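Long-range contact in 336aa long hypothetical dTDP-glucose 4,6-dehydratase (Pyrococcus horikoshii, PDB 2HUN), which binds NAD(+) and probably acts as a dTDP-glucose 4,6-dehydratase: residues S138-N142 with E238-I242. Residue numbers count along the deposited sequence, not the author numbering.
Sequences SFTEN and EIYNI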
loop_
_atom_site.group_PDB
_atom_site.type_symbol
_atom_site.label_atom_id
_atom_site.label_comp_id
_atom_site.label_asym_id
_atom_site.label_seq_id
_atom_site.Cartn_x
_atom_site.Cartn_y
_atom_site.Cartn_z
ATOM N N SER A 138 7.283 -2.908 -19.702
ATOM C CA SER A 138 5.998 -2.685 -19.050
ATOM C C SER A 138 5.894 -3.494 -17.767
ATOM O O SER A 138 6.425 -4.598 -17.683
ATOM C CB SER A 138 4.852 -3.088 -19.984
ATOM O OG SER A 138 4.852 -2.322 -21.174
ATOM N N PHE A 139 5.191 -2.939 -16.782
ATOM C CA PHE A 139 4.999 -3.581 -15.488
ATOM C C PHE A 139 3.907 -4.646 -15.505
ATOM O O PHE A 139 2.841 -4.459 -16.108
ATOM C CB PHE A 139 4.629 -2.530 -14.426
ATOM C CG PHE A 139 5.760 -1.608 -14.050
ATOM C CD1 PHE A 139 6.863 -2.087 -13.353
ATOM C CD2 PHE A 139 5.707 -0.251 -14.366
ATOM C CE1 PHE A 139 7.897 -1.233 -12.975
ATOM C CE2 PHE A 139 6.740 0.615 -13.991
ATOM C CZ PHE A 139 7.834 0.124 -13.295
ATOM N N THR A 140 4.167 -5.771 -14.841
ATOM C CA THR A 140 3.164 -6.819 -14.759
ATOM C C THR A 140 2.616 -6.719 -13.342
ATOM O O THR A 140 3.180 -6.017 -12.499
ATOM C CB THR A 140 3.741 -8.229 -14.944
ATOM O OG1 THR A 140 4.378 -8.636 -13.733
ATOM C CG2 THR A 140 4.750 -8.263 -16.089
ATOM N N GLU A 141 1.519 -7.417 -13.088
ATOM C CA GLU A 141 0.896 -7.403 -11.771
ATOM C C GLU A 141 1.807 -8.044 -10.722
ATOM O O GLU A 141 1.524 -7.973 -9.527
ATOM C CB GLU A 141 -0.458 -8.134 -11.816
ATOM C CG GLU A 141 -1.463 -7.551 -12.809
ATOM C CD GLU A 141 -1.262 -8.035 -14.242
ATOM O OE1 GLU A 141 -0.259 -8.713 -14.530
ATOM O OE2 GLU A 141 -2.116 -7.725 -15.094
ATOM N N ASN A 142 2.904 -8.666 -11.156
ATOM C CA ASN A 142 3.824 -9.277 -10.188
ATOM C C ASN A 142 5.006 -8.381 -9.812
ATOM O O ASN A 142 5.867 -8.786 -9.035
ATOM C CB ASN A 142 4.350 -10.623 -10.710
ATOM C CG ASN A 142 3.272 -11.692 -10.741
ATOM O OD1 ASN A 142 2.408 -11.734 -9.866
ATOM N ND2 ASN A 142 3.324 -12.567 -11.740
ATOM N N GLU A 238 -6.904 -11.651 -7.263
ATOM C CA GLU A 238 -6.105 -11.326 -8.446
ATOM C C GLU A 238 -6.171 -9.866 -8.896
ATOM O O GLU A 238 -7.216 -9.220 -8.821
ATOM C CB GLU A 238 -6.522 -12.195 -9.637
ATOM C CG GLU A 238 -6.316 -13.692 -9.477
ATOM C CD GLU A 238 -4.854 -14.079 -9.333
ATOM O OE1 GLU A 238 -3.980 -13.265 -9.696
ATOM O OE2 GLU A 238 -4.578 -15.207 -8.871
ATOM N N ILE A 239 -5.038 -9.359 -9.375
ATOM C CA ILE A 239 -4.962 -8.004 -9.890
ATOM C C ILE A 239 -4.954 -8.115 -11.417
ATOM O O ILE A 239 -4.327 -9.024 -11.983
ATOM C CB ILE A 239 -3.677 -7.283 -9.421
ATOM C CG1 ILE A 239 -3.658 -7.189 -7.892
ATOM C CG2 ILE A 239 -3.609 -5.880 -10.035
ATOM C CD1 ILE A 239 -2.453 -6.446 -7.343
ATOM N N TYR A 240 -5.657 -7.200 -12.078
ATOM C CA TYR A 240 -5.739 -7.200 -13.530
ATOM C C TYR A 240 -5.358 -5.846 -14.134
ATOM O O TYR A 240 -6.064 -4.854 -13.944
ATOM C CB TYR A 240 -7.167 -7.559 -13.981
ATOM C CG TYR A 240 -7.594 -8.979 -13.681
ATOM C CD1 TYR A 240 -7.223 -10.037 -14.516
ATOM C CD2 TYR A 240 -8.373 -9.265 -12.557
ATOM C CE1 TYR A 240 -7.623 -11.352 -14.238
ATOM C CE2 TYR A 240 -8.772 -10.565 -12.271
ATOM C CZ TYR A 240 -8.400 -11.601 -13.111
ATOM O OH TYR A 240 -8.817 -12.875 -12.826
ATOM N N ASN A 241 -4.237 -5.805 -14.853
ATOM C CA ASN A 241 -3.801 -4.575 -15.507
ATOM C C ASN A 241 -4.700 -4.421 -16.725
ATOM O O ASN A 241 -5.076 -5.412 -17.345
ATOM C CB ASN A 241 -2.354 -4.669 -16.022
ATOM C CG ASN A 241 -1.309 -4.430 -14.949
ATOM O OD1 ASN A 241 -1.580 -3.851 -13.888
ATOM N ND2 ASN A 241 -0.086 -4.855 -15.238
ATOM N N ILE A 242 -5.019 -3.183 -17.081
ATOM C CA ILE A 242 -5.858 -2.908 -18.246
ATOM C C ILE A 242 -5.195 -1.793 -19.050
ATOM O O ILE A 242 -5.060 -0.668 -18.565
ATOM C CB ILE A 242 -7.274 -2.440 -17.833
ATOM C CG1 ILE A 242 -7.918 -3.468 -16.895
ATOM C CG2 ILE A 242 -8.133 -2.253 -19.075
ATOM C CD1 ILE A 242 -9.256 -3.018 -16.305
HETATM O O HOH W 1 -3.666 -7.863 -17.475
#
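Residues 138-142 run as an irregular chain, without helix or strand, past strand 239-242, and the two backbones come closest where the CA atoms of Glu141 and Ile239 lie 6.2 Å apart. No main-chain hydrogen bond joins them; the link is made by the side chain of Glu141, which points toward the strand. Its OE2 accepts a hydrogen bond from Asn241 N (2.9 Å), and a water donates to both Glu141 OE2 and Asn241 O (2.8 Å each). The carboxylate oxygen thus takes up the backbone N-H of Asn241, while the water it holds provides a donor for the carbonyl, much as a neighbouring strand would on this edge. The opposite edge of 239-242 pairs in parallel with strand 172-182, through Tyr240 with Ile175 and Arg177, so the contact lies at the border of the central sheet of the Rossmann fold. The loop carrying Glu141 follows strand 121-127 and precedes helix 150-168, which supplies the NAD-binding Tyr151 and Lys155; the bound NAD itself is about 10 Å from the side chain of Asn241. Glu141 CG rests on the strand, 3.9 Å from Ile239 CG2 and 3.3 Å from Ile239 O. Asn241 ND2 comes within 3.1 Å of Phe139 O, but the angle is too poor for a hydrogen bond; the side-chain amide of Asn241 is instead bonded to Tyr131 OH through OD1 and to Asp284 O through ND2. Glu141 sits in the middle of an ST turn, Asn142 N donating to Thr140 OG1 (3.0 Å), and Asn142 then reaches the second subunit, where it packs on Arg144 of that chain.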